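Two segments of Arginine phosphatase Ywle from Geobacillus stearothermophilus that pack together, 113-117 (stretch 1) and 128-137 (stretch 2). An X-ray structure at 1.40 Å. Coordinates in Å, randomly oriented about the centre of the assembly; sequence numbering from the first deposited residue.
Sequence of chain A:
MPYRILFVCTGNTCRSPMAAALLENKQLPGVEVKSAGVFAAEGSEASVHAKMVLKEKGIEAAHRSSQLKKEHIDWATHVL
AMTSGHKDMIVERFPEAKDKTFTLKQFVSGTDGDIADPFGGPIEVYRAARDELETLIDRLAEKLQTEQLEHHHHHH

Stretch 1, residues 113-117: GDIAD
Stretch 2, residues 128-137: AARDELETLI

Residues 128-137 form a segment of regular α-helix that begins earlier in the chain and continues beyond it, with phi between -57° and -76° and psi between -31° and -47°. Its i to i+4 backbone hydrogen bonds run from Glu132 N to Ala128 O (3.0 Å) through Ile137 N to Leu133 O (2.8 Å). Against it lies the irregular stretch 113-117, largely extended and running broadly against the helix's direction, at a slant: phi/psi is 180/155 at Gly113, -106/146 at Asp114, -69/137 at Ile115, -49/134 at Ala116 and -98/113 at Asp117. The nearest CA atoms across the contact are those of Ala116 and Ala129, 4.9 Å apart. Together the two surfaces bury 286 Å².

Small residues meet at this approach. The CB of Ala129 leaves its helix sideways and lies 3.5 Å from Ala116 O, 4.3 Å from Ala116 CB and 4.1 Å from Ile115 CG2. A methyl is enough to fill this narrow space, and Ala116, whose own CB points toward the helix, is equally compact. The closeness has a price: Ala116 O is buried by the contact and finds no hydrogen-bonding partner in the model.

Ile115 supplies the main bump. Its CA-to-CB bond points sideways, but with chi1 -61° and chi2 -59° (m, m) the chain turns so that its end comes nearer the helix. Ile115 CD1 settles against two leucines, 3.7 Å from Leu133 CD2 and 3.6 Å from Leu136 CD1. Leu133 (chi1 -73°, chi2 168°) starts sideways and likewise brings its end closer, whereas Leu136 (-65°, 172°) points toward the loop; both are m, t rotamers. Ala129 completes the hollow near CG2, so the beta-branched isoleucine can touch the helix through both branches. All four of these residues are buried, as suits their wholly apolar side chains.

Glu132 adds the polar anchor. Its CB points toward the loop, and chi1 -71° (m) with chi2 173° (t) extends the chain, while chi3 of -7° sets the carboxylate. Glu132 OE1 accepts a hydrogen bond from Ala116 N at 2.7 Å, with an N-H...O angle of 175°, short and nearly straight. Glu132 OE1 also lies 3.4 Å from Ile115 CA and 3.5 Å from Ala116 CB, nestling against the loop. Glutamate suits this place because it can reach from the helix to an extended backbone whose amide needs an acceptor.

On the helix, Arg130 points away from the loop and Asp131 lies out of the loop's reach; the two form a salt bridge, Arg130 NH2 to Asp131 OD1 at 2.9 Å.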

ATOM      1  N   GLY A 113      -8.271  14.335  10.067  1.00 23.02           N
ATOM      2  CA  GLY A 113      -9.439  13.498   9.902  1.00 24.63           C
ATOM      3  C   GLY A 113      -9.275  12.702   8.628  1.00 22.13           C
ATOM      4  O   GLY A 113      -8.532  13.113   7.727  1.00 23.48           O
ATOM      5  N   ASP A 114      -9.948  11.560   8.572  1.00 20.32           N
ATOM      6  CA  ASP A 114      -9.950  10.724   7.382  1.00 17.69           C
ATOM      7  C   ASP A 114     -11.282  10.853   6.680  1.00 18.18           C
ATOM      8  O   ASP A 114     -12.322  10.993   7.326  1.00 20.11           O
ATOM      9  CB  ASP A 114      -9.739   9.253   7.755  1.00 19.83           C
ATOM     10  CG  ASP A 114      -8.381   8.991   8.364  1.00 20.30           C
ATOM     11  OD1 ASP A 114      -7.506   9.862   8.243  1.00 20.14           O
ATOM     12  OD2 ASP A 114      -8.197   7.903   8.950  1.00 24.31           O
ATOM     13  N   ILE A 115     -11.252  10.782   5.354  1.00 14.86           N
ATOM     14  CA  ILE A 115     -12.486  10.737   4.583  1.00 16.08           C
ATOM     15  C   ILE A 115     -13.151   9.383   4.841  1.00 16.70           C
ATOM     16  O   ILE A 115     -12.466   8.354   4.891  1.00 17.67           O
ATOM     17  CB  ILE A 115     -12.212  10.924   3.077  1.00 13.70           C
ATOM     18  CG1 ILE A 115     -11.563  12.287   2.821  1.00 14.57           C
ATOM     19  CG2 ILE A 115     -13.494  10.740   2.261  1.00 14.00           C
ATOM     20  CD1 ILE A 115     -12.409  13.461   3.273  1.00 16.73           C
ATOM     21  N   ALA A 116     -14.466   9.383   5.046  1.00 16.97           N
ATOM     22  CA  ALA A 116     -15.205   8.141   5.301  1.00 19.28           C
ATOM     23  C   ALA A 116     -14.866   7.049   4.288  1.00 17.79           C
ATOM     24  O   ALA A 116     -14.843   7.300   3.084  1.00 17.11           O
ATOM     25  CB  ALA A 116     -16.705   8.407   5.302  1.00 18.79           C
ATOM     26  N   ASP A 117     -14.617   5.836   4.785  1.00 17.36           N
ATOM     27  CA  ASP A 117     -14.301   4.689   3.938  1.00 19.64           C
ATOM     28  C   ASP A 117     -15.541   3.834   3.691  1.00 20.95           C
ATOM     29  O   ASP A 117     -16.059   3.204   4.617  1.00 22.30           O
ATOM     30  CB  ASP A 117     -13.228   3.827   4.613  1.00 18.98           C
ATOM     31  CG  ASP A 117     -12.630   2.800   3.675  1.00 22.17           C
ATOM     32  OD1 ASP A 117     -13.204   2.551   2.599  1.00 20.26           O
ATOM     33  OD2 ASP A 117     -11.580   2.220   4.016  1.00 23.45           O
ATOM     34  N   ALA A 128     -21.909   9.750   1.932  1.00 14.59           N
ATOM     35  CA  ALA A 128     -21.331  10.406   3.098  1.00 14.86           C
ATOM     36  C   ALA A 128     -19.918  10.901   2.786  1.00 12.73           C
ATOM     37  O   ALA A 128     -19.551  12.045   3.130  1.00 14.36           O
ATOM     38  CB  ALA A 128     -21.304   9.446   4.274  1.00 14.75           C
ATOM     39  N   ALA A 129     -19.135  10.042   2.130  1.00 12.26           N
ATOM     40  CA  ALA A 129     -17.774  10.399   1.728  1.00 11.79           C
ATOM     41  C   ALA A 129     -17.795  11.559   0.734  1.00 11.98           C
ATOM     42  O   ALA A 129     -17.022  12.512   0.857  1.00 11.09           O
ATOM     43  CB  ALA A 129     -17.063   9.198   1.123  1.00 12.22           C
ATOM     44  N   ARG A 130     -18.687  11.482  -0.249  1.00 11.47           N
ATOM     45  CA  ARG A 130     -18.824  12.557  -1.221  1.00 11.79           C
ATOM     46  C   ARG A 130     -19.135  13.885  -0.536  1.00 13.05           C
ATOM     47  O   ARG A 130     -18.587  14.920  -0.898  1.00 12.76           O
ATOM     48  CB  ARG A 130     -19.912  12.239  -2.249  1.00 12.18           C
ATOM     49  CG  ARG A 130     -19.994  13.284  -3.358  1.00 12.68           C
ATOM     50  CD  ARG A 130     -21.373  13.281  -3.997  1.00 14.15           C
ATOM     51  NE  ARG A 130     -22.374  13.735  -3.036  1.00 14.67           N
ATOM     52  CZ  ARG A 130     -23.667  13.431  -3.087  1.00 15.70           C
ATOM     53  NH1 ARG A 130     -24.150  12.663  -4.059  1.00 13.92           N
ATOM     54  NH2 ARG A 130     -24.482  13.896  -2.151  1.00 19.04           N
ATOM     55  N   ASP A 131     -20.025  13.861   0.452  1.00 12.14           N
ATOM     56  CA  ASP A 131     -20.451  15.079   1.121  1.00 14.46           C
ATOM     57  C   ASP A 131     -19.300  15.685   1.913  1.00 12.35           C
ATOM     58  O   ASP A 131     -19.112  16.901   1.906  1.00 13.69           O
ATOM     59  CB  ASP A 131     -21.646  14.798   2.033  1.00 14.71           C
ATOM     60  CG  ASP A 131     -22.922  14.513   1.257  1.00 19.09           C
ATOM     61  OD1 ASP A 131     -23.014  14.930   0.081  1.00 17.90           O
ATOM     62  OD2 ASP A 131     -23.836  13.882   1.831  1.00 18.23           O
ATOM     63  N   GLU A 132     -18.524  14.834   2.573  1.00 13.34           N
ATOM     64  CA  GLU A 132     -17.331  15.290   3.286  1.00 14.88           C
ATOM     65  C   GLU A 132     -16.374  15.937   2.301  1.00 13.58           C
ATOM     66  O   GLU A 132     -15.845  17.022   2.548  1.00 14.83           O
ATOM     67  CB  GLU A 132     -16.615  14.131   3.989  1.00 17.31           C
ATOM     68  CG  GLU A 132     -17.330  13.556   5.216  1.00 20.09           C
ATOM     69  CD  GLU A 132     -16.654  12.304   5.747  1.00 23.53           C
ATOM     70  OE1 GLU A 132     -15.720  11.805   5.084  1.00 20.82           O
ATOM     71  OE2 GLU A 132     -17.064  11.806   6.822  1.00 25.98           O
ATOM     72  N   LEU A 133     -16.158  15.261   1.178  1.00 12.50           N
ATOM     73  CA  LEU A 133     -15.247  15.758   0.154  1.00 12.63           C
ATOM     74  C   LEU A 133     -15.731  17.060  -0.459  1.00 13.76           C
ATOM     75  O   LEU A 133     -14.932  17.951  -0.723  1.00 12.91           O
ATOM     76  CB  LEU A 133     -15.062  14.716  -0.944  1.00 11.01           C
ATOM     77  CG  LEU A 133     -14.229  13.504  -0.572  1.00 11.35           C
ATOM     78  CD1 LEU A 133     -14.368  12.432  -1.648  1.00 11.09           C
ATOM     79  CD2 LEU A 133     -12.779  13.931  -0.404  1.00 12.99           C
ATOM     80  N   GLU A 134     -17.031  17.187  -0.689  1.00 12.93           N
ATOM     81  CA  GLU A 134     -17.549  18.416  -1.279  1.00 12.88           C
ATOM     82  C   GLU A 134     -17.228  19.610  -0.379  1.00 13.93           C
ATOM     83  O   GLU A 134     -16.762  20.661  -0.847  1.00 13.89           O
ATOM     84  CB  GLU A 134     -19.056  18.336  -1.550  1.00 15.72           C
ATOM     85  CG  GLU A 134     -19.623  19.636  -2.092  1.00 24.06           C
ATOM     86  CD  GLU A 134     -20.808  19.451  -3.020  1.00 29.15           C
ATOM     87  OE1 GLU A 134     -21.656  18.567  -2.765  1.00 26.77           O
ATOM     88  OE2 GLU A 134     -20.891  20.210  -4.011  1.00 29.76           O
ATOM     89  N   THR A 135     -17.459  19.437   0.920  1.00 14.82           N
ATOM     90  CA  THR A 135     -17.198  20.497   1.881  1.00 16.40           C
ATOM     91  C   THR A 135     -15.729  20.875   1.882  1.00 14.90           C
ATOM     92  O   THR A 135     -15.378  22.059   1.810  1.00 14.58           O
ATOM     93  CB  THR A 135     -17.620  20.060   3.290  1.00 19.63           C
ATOM     94  OG1 THR A 135     -19.028  19.789   3.287  1.00 20.31           O
ATOM     95  CG2 THR A 135     -17.304  21.159   4.304  1.00 22.00           C
ATOM     96  N   LEU A 136     -14.867  19.864   1.935  1.00 13.74           N
ATOM     97  CA  LEU A 136     -13.434  20.123   1.985  1.00 14.48           C
ATOM     98  C   LEU A 136     -12.894  20.698   0.677  1.00 14.34           C
ATOM     99  O   LEU A 136     -11.979  21.531   0.686  1.00 13.53           O
ATOM    100  CB  LEU A 136     -12.673  18.858   2.376  1.00 13.62           C
ATOM    101  CG  LEU A 136     -12.982  18.358   3.793  1.00 17.20           C
ATOM    102  CD1 LEU A 136     -12.347  17.009   4.043  1.00 17.75           C
ATOM    103  CD2 LEU A 136     -12.514  19.351   4.844  1.00 21.71           C
ATOM    104  N   ILE A 137     -13.461  20.277  -0.445  1.00 13.64           N
ATOM    105  CA  ILE A 137     -12.989  20.747  -1.737  1.00 12.94           C
ATOM    106  C   ILE A 137     -13.459  22.174  -2.013  1.00 13.61           C
ATOM    107  O   ILE A 137     -12.748  22.963  -2.653  1.00 13.55           O
ATOM    108  CB  ILE A 137     -13.337  19.741  -2.832  1.00 13.44           C
ATOM    109  CG1 ILE A 137     -12.438  18.514  -2.634  1.00 14.28           C
ATOM    110  CG2 ILE A 137     -13.144  20.322  -4.218  1.00 15.27           C
ATOM    111  CD1 ILE A 137     -12.789  17.377  -3.501  1.00 17.69           C
TER